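Local structure of AT-rich interactive domain-containing protein 4 (Arabidopsis thaliana, 6LQF) at residues E27-D32 and D65-Y70; C16-I21 and Y124-V129; D32-L37 and G49-F54. The protein probably regulates transcription in the nucleus, its ARID-PHD cassette, which makes up this chain, binding DNA and an H3K4me3 histone tail. All coordinates share one frame; numbering follows the deposited sequence.

How the contacts relate
Three contacts illustrate how a small helical DNA-binding domain is held together by apolar packing and by a zinc ion bound by four protein side chains. Helix 26-39 is common to contacts 1 and 3: contact 1 sets its first half against helix 66-74, and contact 3 sets its next turn against the loop and 3-10 turn at 49-54, with the two centres about 9 Å apart and Asp32 shared. Contact 2, with its centre about 11 Å from that of contact 1 and 16 Å from that of contact 3, joins the loop before helix 26-39 to the loop after helix 120-124. Along the chain, contact 2 spans contact 1, which in turn spans contact 3. The zinc ion ties Asp32 to Cys16 and His126.

Contact 1. Residues E27-D32 and D65-Y70; sequences EEFLRD and DLFNLY. With ZN (zinc ion), chain E.
Phe29 lays the far end of its ring over one face of the Tyr70 ring, with CE1 standing 3.4 Å from Tyr70 CD2, while the near side of the same ring leans on Phe67. That second meeting is closest between Phe29 CD2 and Phe67 CD1, 3.5 Å apart. In neither pair do the rings settle into a regular stack or a T: the planes are inclined by 34° to Tyr70 and by 47° to Phe67, so the three form an oblique aromatic cluster. All three side chains have CG anti to the backbone N. From helix 27-32 this sends the Phe29 ring across to the other helix, into the angle between Phe67 and Tyr70, residues three apart and so about one turn from each other. Leu30 adds an aliphatic flank, its CD2 methyl resting 4.1 Å from Leu66 CB.

No hydrogen bond crosses the interface, and polar groups work around its margins. Asp65 is the N-cap of the second helix: its OD1 takes the Asn68 backbone N-H from above the carboxylate plane, while Asp65 OD2 uses its syn lone pair for Asn68 ND2, at 2.7 Å and nearly straight. The hydroxyl of Tyr70 is hydrogen-bonded to Asp128, so a ring seated in the apolar cluster carries its polar end to the loop beyond. Asp32, on the same helix as Phe29, binds the zinc ion through OD2.

The helical segments cross at 91°, with axes 10.3 Å apart at closest approach, a nearly perpendicular meeting in the ARID helical bundle. Tyr122 of helix 120-124 adds another ring beside Phe29, while helix 107-118 brings Tyr118 against Leu66 and Tyr115 against Tyr70, so that helices 107-118 and 120-124 both pack against the crossing.

Contact 2. Residues C16-I21 and Y124-V129; sequences CGRAHI and YAHDDV. With ZN (zinc ion), chain E.
Residues 16-21 are loop, and 124-129 leave the end of helix 120-124 as loop; the two backbones draw together from 9.3 Å between Arg18 CA and His126 CA to 6.0 Å between Ile21 CA and Asp128 CA. At the wider end the join is made by metal. Cys16 SG binds zinc at 2.2 Å and His126 NE2 at 2.0 Å, so the sulfur lies at the edge of the imidazole; His14 and Asp32 complete the site. His126 ND1 is hydrogen-bonded to the carbonyl of Tyr122, which helps fix the ring's rotation.

Arg18 bends at chi2 and chi3 to meet Asp128 tip to tip. The grip is end-on: Arg18 NH2 reaches Asp128 OD1 at 2.8 Å from above the carboxylate plane, and Arg18 NH1 reaches Asp128 OD2 at 3.0 Å along the syn lone pair of that oxygen. From the side, NE and NH2 both donate to Ala19 O, in the guanidinium plane, and NH1 also bonds to Tyr122 OH, so the group is held against rotation. Asp128 OD1 further accepts from a water that in turn takes the Ile21 N-H, and OD2 is hydrogen-bonded to Tyr70 OH.

Pairing with a carboxylate probably offsets the arginine's charge beside the zinc site, and would favour an ionised Asp128.

Contact 3. Residues D32-L37 and G49-F54; sequences DVMQFL and GGLAEF. With ZN (zinc ion), chain E.
The flank of helix 26-39 turned away from its zinc ligand makes a Met-aromatic contact with the loop that follows in sequence. Met34 reaches toward Phe54 and lays its CG methylene over the middle of one ring face, 3.5 Å from the Phe54 ring centroid and only 13° off the ring normal, a well-centred CH-pi contact. The sulfur lies farther out and obliquely, with Met34 SD 4.4 Å from the centroid of the Phe54 ring. Three torsions account for this course: CG is anti to the carbonyl carbon, and after an extended chi2 the chain bends at chi3 (65°). The bend turns the terminal methyl off the ring and onto the loop backbone, where Met34 CE lies 3.8 Å from Gly50 C. Met34 SD also stands 3.9 Å from Leu51 CA.

The partner segment, 49-54, turns through a short 3-10 segment at residues 51-53, closed by backbone bonds from Glu53 N to Gly50 O and from Phe54 N to Leu51 O. Gly49 and Gly50 both have positive phi, which suits glycine, and lead the chain into this turn; Phe54 leaves it with CG anti to the backbone N and its ring directed at the helix. Here the loop between helix 26-39 and strand 58-59 is pinned back on that helix, within the ARID domain.

Beyond the methionine, the far end of the ring is met by two aliphatic branches. Val33 CG1 and Leu37 CD1, one turn of helix apart, each lie 3.9 Å from Phe54 CZ, the valine crossing the phenylalanine side chain at about a right angle and the leucine more obliquely. Tyr118 of helix 107-118 also touches both Leu37 and Phe54, while Leu51 packs on Leu30 and Arg31 one turn earlier in helix 26-39.

Contact 1. Residues E27-D32 and D65-Y70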
loop_
_atom_site.group_PDB
_atom_site.type_symbol
_atom_site.label_atom_id
_atom_site.label_comp_id
_atom_site.label_asym_id
_atom_site.label_seq_id
_atom_site.Cartn_x
_atom_site.Cartn_y
_atom_site.Cartn_z
ATOM N N GLU A 27 -1.490 10.503 12.809
ATOM C CA GLU A 27 -1.478 11.967 12.894
ATOM C C GLU A 27 -0.119 12.532 12.459
ATOM O O GLU A 27 -0.055 13.526 11.695
ATOM C CB GLU A 27 -1.848 12.412 14.294
ATOM C CG GLU A 27 -1.565 13.876 14.520
ATOM C CD GLU A 27 -2.605 14.508 15.406
ATOM O OE1 GLU A 27 -2.397 15.700 15.729
ATOM O OE2 GLU A 27 -3.606 13.815 15.767
ATOM N N GLU A 28 0.975 11.934 12.917
ATOM C CA GLU A 28 2.289 12.376 12.493
ATOM C C GLU A 28 2.459 12.254 10.976
ATOM O O GLU A 28 2.990 13.160 10.336
ATOM C CB GLU A 28 3.376 11.562 13.186
ATOM C CG GLU A 28 4.756 12.053 12.807
ATOM C CD GLU A 28 5.891 11.375 13.570
ATOM O OE1 GLU A 28 5.636 10.706 14.600
ATOM O OE2 GLU A 28 7.047 11.548 13.135
ATOM N N PHE A 29 1.989 11.145 10.392
ATOM C CA PHE A 29 2.043 10.996 8.943
ATOM C C PHE A 29 1.260 12.096 8.222
ATOM O O PHE A 29 1.804 12.738 7.312
ATOM C CB PHE A 29 1.509 9.605 8.553
ATOM C CG PHE A 29 1.370 9.433 7.101
ATOM C CD1 PHE A 29 2.490 9.112 6.328
ATOM C CD2 PHE A 29 0.138 9.572 6.481
ATOM C CE1 PHE A 29 2.376 8.986 4.910
ATOM C CE2 PHE A 29 0.039 9.407 5.054
ATOM C CZ PHE A 29 1.154 9.117 4.310
ATOM N N LEU A 30 -0.005 12.281 8.599
ATOM C CA LEU A 30 -0.841 13.219 7.867
ATOM C C LEU A 30 -0.318 14.650 7.990
ATOM O O LEU A 30 -0.355 15.411 7.016
ATOM C CB LEU A 30 -2.287 13.148 8.359
ATOM C CG LEU A 30 -3.011 11.848 7.963
ATOM C CD1 LEU A 30 -4.384 11.784 8.659
ATOM C CD2 LEU A 30 -3.172 11.706 6.415
ATOM N N ARG A 31 0.210 15.010 9.151
ATOM C CA ARG A 31 0.775 16.350 9.290
ATOM C C ARG A 31 1.998 16.499 8.408
ATOM O O ARG A 31 2.191 17.571 7.801
ATOM C CB ARG A 31 1.079 16.637 10.772
ATOM C CG ARG A 31 -0.202 16.780 11.587
ATOM C CD ARG A 31 0.137 17.278 12.980
ATOM N NE ARG A 31 -1.061 17.374 13.800
ATOM C CZ ARG A 31 -1.879 18.434 13.799
ATOM N NH1 ARG A 31 -1.635 19.459 12.992
ATOM N NH2 ARG A 31 -2.971 18.440 14.560
ATOM N N ASP A 32 2.785 15.428 8.266
ATOM C CA ASP A 32 3.945 15.519 7.374
ATOM C C ASP A 32 3.500 15.606 5.901
ATOM O O ASP A 32 4.124 16.345 5.100
ATOM C CB ASP A 32 4.898 14.319 7.578
ATOM C CG ASP A 32 6.230 14.570 7.024
ATOM O OD1 ASP A 32 6.908 15.552 7.365
ATOM O OD2 ASP A 32 6.629 13.741 6.189
ATOM N N ASP A 65 -9.024 7.870 3.378
ATOM C CA ASP A 65 -8.028 7.393 4.361
ATOM C C ASP A 65 -6.633 7.280 3.735
ATOM O O ASP A 65 -6.207 6.191 3.252
ATOM C CB ASP A 65 -8.491 6.027 4.909
ATOM C CG ASP A 65 -7.508 5.381 5.878
ATOM O OD1 ASP A 65 -6.471 5.980 6.244
ATOM O OD2 ASP A 65 -7.826 4.235 6.297
ATOM N N LEU A 66 -5.921 8.384 3.710
ATOM C CA LEU A 66 -4.619 8.441 3.018
ATOM C C LEU A 66 -3.554 7.624 3.704
ATOM O O LEU A 66 -2.634 7.103 3.043
ATOM C CB LEU A 66 -4.120 9.897 2.916
ATOM C CG LEU A 66 -4.887 10.793 2.010
ATOM C CD1 LEU A 66 -4.434 12.224 2.280
ATOM C CD2 LEU A 66 -4.526 10.433 0.575
ATOM N N PHE A 67 -3.643 7.490 5.043
ATOM C CA PHE A 67 -2.623 6.723 5.762
ATOM C C PHE A 67 -2.596 5.259 5.365
ATOM O O PHE A 67 -1.516 4.692 5.059
ATOM C CB PHE A 67 -2.918 6.863 7.256
ATOM C CG PHE A 67 -1.902 6.231 8.156
ATOM C CD1 PHE A 67 -0.543 6.493 8.031
ATOM C CD2 PHE A 67 -2.325 5.392 9.166
ATOM C CE1 PHE A 67 0.379 5.926 8.929
ATOM C CE2 PHE A 67 -1.384 4.830 10.049
ATOM C CZ PHE A 67 -0.065 5.141 9.934
ATOM N N ASN A 68 -3.774 4.635 5.323
ATOM C CA ASN A 68 -3.765 3.215 4.973
ATOM C C ASN A 68 -3.561 3.035 3.483
ATOM O O ASN A 68 -2.924 2.052 3.089
ATOM C CB ASN A 68 -5.031 2.541 5.452
ATOM C CG ASN A 68 -4.980 2.321 6.961
ATOM O OD1 ASN A 68 -4.034 1.652 7.436
ATOM N ND2 ASN A 68 -5.890 2.915 7.711
ATOM N N LEU A 69 -4.023 3.989 2.641
ATOM C CA LEU A 69 -3.761 3.901 1.204
ATOM C C LEU A 69 -2.236 3.897 0.990
ATOM O O LEU A 69 -1.672 3.054 0.229
ATOM C CB LEU A 69 -4.424 5.117 0.492
ATOM C CG LEU A 69 -4.018 5.357 -0.973
ATOM C CD1 LEU A 69 -4.372 4.102 -1.760
ATOM C CD2 LEU A 69 -4.794 6.575 -1.558
ATOM N N TYR A 70 -1.545 4.821 1.651
ATOM C CA TYR A 70 -0.086 4.933 1.512
ATOM C C TYR A 70 0.614 3.680 2.005
ATOM O O TYR A 70 1.439 3.133 1.287
ATOM C CB TYR A 70 0.421 6.136 2.290
ATOM C CG TYR A 70 1.906 6.377 2.092
ATOM C CD1 TYR A 70 2.384 6.924 0.884
ATOM C CD2 TYR A 70 2.812 6.141 3.131
ATOM C CE1 TYR A 70 3.718 7.191 0.726
ATOM C CE2 TYR A 70 4.184 6.407 2.973
ATOM C CZ TYR A 70 4.606 6.972 1.781
ATOM O OH TYR A 70 5.959 7.252 1.618
HETATM ZN ZN ZN E . 8.501 14.081 5.360
#

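Contact 2. Residues C16-I21 and Y124-V129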
loop_
_atom_site.group_PDB
_atom_site.type_symbol
_atom_site.label_atom_id
_atom_site.label_comp_id
_atom_site.label_asym_id
_atom_site.label_seq_id
_atom_site.Cartn_x
_atom_site.Cartn_y
_atom_site.Cartn_z
ATOM N N CYS A 16 12.175 16.792 7.285
ATOM C CA CYS A 16 11.101 16.352 8.183
ATOM C C CYS A 16 11.506 15.497 9.398
ATOM O O CYS A 16 11.064 15.783 10.496
ATOM C CB CYS A 16 9.996 15.631 7.365
ATOM S SG CYS A 16 10.179 13.899 6.771
ATOM N N GLY A 17 12.312 14.460 9.236
ATOM C CA GLY A 17 12.589 13.563 10.358
ATOM C C GLY A 17 11.383 12.791 10.898
ATOM O O GLY A 17 11.361 12.381 12.059
ATOM N N ARG A 18 10.379 12.596 10.049
ATOM C CA ARG A 18 9.190 11.823 10.380
ATOM C C ARG A 18 9.594 10.422 10.792
ATOM O O ARG A 18 10.567 9.866 10.240
ATOM C CB ARG A 18 8.264 11.759 9.165
ATOM C CG ARG A 18 6.808 11.361 9.439
ATOM C CD ARG A 18 6.251 10.566 8.299
ATOM N NE ARG A 18 6.961 9.286 8.225
ATOM C CZ ARG A 18 7.196 8.606 7.108
ATOM N NH1 ARG A 18 6.798 9.076 5.927
ATOM N NH2 ARG A 18 7.857 7.429 7.194
ATOM N N ALA A 19 8.853 9.846 11.736
ATOM C CA ALA A 19 9.080 8.471 12.172
ATOM C C ALA A 19 9.071 7.482 11.001
ATOM O O ALA A 19 8.341 7.683 10.035
ATOM C CB ALA A 19 8.018 8.058 13.188
ATOM N N HIS A 20 9.852 6.404 11.108
ATOM C CA HIS A 20 9.805 5.332 10.126
ATOM C C HIS A 20 8.395 4.777 9.974
ATOM O O HIS A 20 7.641 4.691 10.918
ATOM C CB HIS A 20 10.769 4.209 10.519
ATOM C CG HIS A 20 12.209 4.603 10.456
ATOM N ND1 HIS A 20 13.222 3.688 10.265
ATOM C CD2 HIS A 20 12.810 5.809 10.576
ATOM C CE1 HIS A 20 14.384 4.315 10.263
ATOM N NE2 HIS A 20 14.162 5.605 10.446
ATOM N N ILE A 21 8.068 4.327 8.775
ATOM C CA ILE A 21 6.672 4.027 8.440
ATOM C C ILE A 21 6.112 2.853 9.239
ATOM O O ILE A 21 4.903 2.798 9.443
ATOM C CB ILE A 21 6.501 3.778 6.891
ATOM C CG1 ILE A 21 5.031 3.900 6.453
ATOM C CG2 ILE A 21 7.159 2.447 6.496
ATOM C CD1 ILE A 21 4.422 5.263 6.738
ATOM N N TYR A 124 8.035 9.575 -3.511
ATOM C CA TYR A 124 9.384 9.750 -4.059
ATOM C C TYR A 124 10.316 10.499 -3.069
ATOM O O TYR A 124 11.529 10.282 -3.037
ATOM C CB TYR A 124 9.337 10.520 -5.371
ATOM C CG TYR A 124 8.582 9.870 -6.536
ATOM C CD1 TYR A 124 8.330 8.507 -6.584
ATOM C CD2 TYR A 124 8.062 10.669 -7.558
ATOM C CE1 TYR A 124 7.639 7.939 -7.684
ATOM C CE2 TYR A 124 7.376 10.125 -8.627
ATOM C CZ TYR A 124 7.156 8.772 -8.691
ATOM O OH TYR A 124 6.449 8.310 -9.796
ATOM N N ALA A 125 9.741 11.411 -2.282
ATOM C CA ALA A 125 10.574 12.186 -1.346
ATOM C C ALA A 125 10.808 11.525 0.011
ATOM O O ALA A 125 11.410 12.134 0.903
ATOM C CB ALA A 125 9.960 13.558 -1.113
ATOM N N HIS A 126 10.332 10.295 0.190
ATOM C CA HIS A 126 10.549 9.587 1.458
ATOM C C HIS A 126 11.163 8.220 1.198
ATOM O O HIS A 126 11.435 7.890 0.037
ATOM C CB HIS A 126 9.246 9.500 2.248
ATOM C CG HIS A 126 8.813 10.826 2.763
ATOM N ND1 HIS A 126 8.175 11.754 1.961
ATOM C CD2 HIS A 126 9.010 11.426 3.963
ATOM C CE1 HIS A 126 7.977 12.864 2.658
ATOM N NE2 HIS A 126 8.486 12.695 3.865
ATOM N N ASP A 127 11.447 7.479 2.264
ATOM C CA ASP A 127 12.150 6.193 2.113
ATOM C C ASP A 127 11.332 5.094 2.728
ATOM O O ASP A 127 11.830 4.293 3.532
ATOM C CB ASP A 127 13.531 6.269 2.743
ATOM C CG ASP A 127 14.409 7.286 2.059
ATOM O OD1 ASP A 127 14.606 7.173 0.824
ATOM O OD2 ASP A 127 14.867 8.220 2.755
ATOM N N ASP A 128 10.074 5.028 2.322
ATOM C CA ASP A 128 9.130 4.124 2.919
ATOM C C ASP A 128 8.826 2.891 2.085
ATOM O O ASP A 128 8.067 2.022 2.543
ATOM C CB ASP A 128 7.827 4.859 3.174
ATOM C CG ASP A 128 8.021 6.094 4.030
ATOM O OD1 ASP A 128 8.827 6.041 4.986
ATOM O OD2 ASP A 128 7.331 7.081 3.775
ATOM N N VAL A 129 9.353 2.828 0.868
ATOM C CA VAL A 129 8.971 1.721 -0.046
ATOM C C VAL A 129 9.734 0.440 0.235
ATOM O O VAL A 129 10.963 0.488 0.391
ATOM C CB VAL A 129 9.182 2.137 -1.518
ATOM C CG1 VAL A 129 8.979 0.950 -2.460
ATOM C CG2 VAL A 129 8.205 3.278 -1.832
HETATM ZN ZN ZN E . 8.501 14.081 5.360
HETATM O O HOH W 1 10.209 4.468 6.802
#

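Contact 3. Residues D32-L37 and G49-F54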
loop_
_atom_site.group_PDB
_atom_site.type_symbol
_atom_site.label_atom_id
_atom_site.label_comp_id
_atom_site.label_asym_id
_atom_site.label_seq_id
_atom_site.Cartn_x
_atom_site.Cartn_y
_atom_site.Cartn_z
ATOM N N ASP A 32 2.785 15.428 8.266
ATOM C CA ASP A 32 3.945 15.519 7.374
ATOM C C ASP A 32 3.500 15.606 5.901
ATOM O O ASP A 32 4.124 16.345 5.100
ATOM C CB ASP A 32 4.898 14.319 7.578
ATOM C CG ASP A 32 6.230 14.570 7.024
ATOM O OD1 ASP A 32 6.908 15.552 7.365
ATOM O OD2 ASP A 32 6.629 13.741 6.189
ATOM N N VAL A 33 2.437 14.902 5.533
ATOM C CA VAL A 33 1.915 15.024 4.155
ATOM C C VAL A 33 1.433 16.446 3.877
ATOM O O VAL A 33 1.746 17.003 2.797
ATOM C CB VAL A 33 0.771 14.018 3.850
ATOM C CG1 VAL A 33 0.184 14.264 2.490
ATOM C CG2 VAL A 33 1.315 12.582 3.883
ATOM N N MET A 34 0.710 17.052 4.855
ATOM C CA MET A 34 0.218 18.415 4.651
ATOM C C MET A 34 1.398 19.369 4.466
ATOM O O MET A 34 1.374 20.207 3.551
ATOM C CB MET A 34 -0.662 18.824 5.820
ATOM C CG MET A 34 -1.904 18.013 5.925
ATOM S SD MET A 34 -2.723 18.410 7.520
ATOM C CE MET A 34 -3.148 20.086 7.270
ATOM N N GLN A 35 2.435 19.219 5.294
ATOM C CA GLN A 35 3.570 20.149 5.209
ATOM C C GLN A 35 4.280 20.001 3.861
ATOM O O GLN A 35 4.671 20.982 3.211
ATOM C CB GLN A 35 4.543 19.912 6.352
ATOM C CG GLN A 35 5.696 20.912 6.369
ATOM C CD GLN A 35 6.904 20.390 7.116
ATOM O OE1 GLN A 35 6.801 19.944 8.259
ATOM N NE2 GLN A 35 8.056 20.430 6.467
ATOM N N PHE A 36 4.390 18.761 3.404
ATOM C CA PHE A 36 5.050 18.464 2.127
ATOM C C PHE A 36 4.261 19.060 0.982
ATOM O O PHE A 36 4.831 19.647 0.074
ATOM C CB PHE A 36 5.170 16.931 1.934
ATOM C CG PHE A 36 5.759 16.542 0.626
ATOM C CD1 PHE A 36 7.120 16.572 0.454
ATOM C CD2 PHE A 36 4.937 16.156 -0.454
ATOM C CE1 PHE A 36 7.687 16.256 -0.785
ATOM C CE2 PHE A 36 5.505 15.826 -1.668
ATOM C CZ PHE A 36 6.870 15.862 -1.818
ATOM N N LEU A 37 2.951 18.861 0.957
ATOM C CA LEU A 37 2.110 19.390 -0.111
ATOM C C LEU A 37 2.220 20.908 -0.161
ATOM O O LEU A 37 2.273 21.470 -1.261
ATOM C CB LEU A 37 0.646 18.985 0.089
ATOM C CG LEU A 37 0.457 17.478 -0.151
ATOM C CD1 LEU A 37 -0.976 17.090 0.200
ATOM C CD2 LEU A 37 0.770 17.068 -1.581
ATOM N N GLY A 49 -8.506 24.949 8.299
ATOM C CA GLY A 49 -9.044 24.153 9.413
ATOM C C GLY A 49 -8.145 23.038 9.873
ATOM O O GLY A 49 -8.543 22.180 10.691
ATOM N N GLY A 50 -6.936 23.012 9.332
ATOM C CA GLY A 50 -5.917 22.091 9.791
ATOM C C GLY A 50 -6.209 20.630 9.519
ATOM O O GLY A 50 -6.979 20.255 8.615
ATOM N N LEU A 51 -5.602 19.799 10.364
ATOM C CA LEU A 51 -5.587 18.372 10.128
ATOM C C LEU A 51 -7.008 17.781 10.145
ATOM O O LEU A 51 -7.325 16.895 9.378
ATOM C CB LEU A 51 -4.706 17.716 11.167
ATOM C CG LEU A 51 -4.865 16.221 11.221
ATOM C CD1 LEU A 51 -4.218 15.698 9.981
ATOM C CD2 LEU A 51 -4.138 15.734 12.441
ATOM N N ALA A 52 -7.893 18.324 10.955
ATOM C CA ALA A 52 -9.266 17.822 11.030
ATOM C C ALA A 52 -10.029 17.833 9.714
ATOM O O ALA A 52 -10.922 16.978 9.509
ATOM C CB ALA A 52 -10.052 18.639 12.094
ATOM N N GLU A 53 -9.677 18.787 8.834
ATOM C CA GLU A 53 -10.308 18.952 7.522
ATOM C C GLU A 53 -9.542 18.342 6.316
ATOM O O GLU A 53 -9.942 18.550 5.156
ATOM C CB GLU A 53 -10.499 20.435 7.221
ATOM C CG GLU A 53 -11.184 21.223 8.351
ATOM C CD GLU A 53 -12.698 20.999 8.423
ATOM O OE1 GLU A 53 -13.309 21.412 9.435
ATOM O OE2 GLU A 53 -13.277 20.420 7.478
ATOM N N PHE A 54 -8.431 17.660 6.582
ATOM C CA PHE A 54 -7.562 17.130 5.507
ATOM C C PHE A 54 -7.710 15.628 5.388
ATOM O O PHE A 54 -7.632 14.938 6.428
ATOM C CB PHE A 54 -6.113 17.476 5.811
ATOM C CG PHE A 54 -5.149 16.885 4.837
ATOM C CD1 PHE A 54 -4.953 17.464 3.612
ATOM C CD2 PHE A 54 -4.463 15.748 5.158
ATOM C CE1 PHE A 54 -4.087 16.915 2.688
ATOM C CE2 PHE A 54 -3.588 15.157 4.261
ATOM C CZ PHE A 54 -3.404 15.777 2.977
HETATM ZN ZN ZN E . 8.501 14.081 5.360
#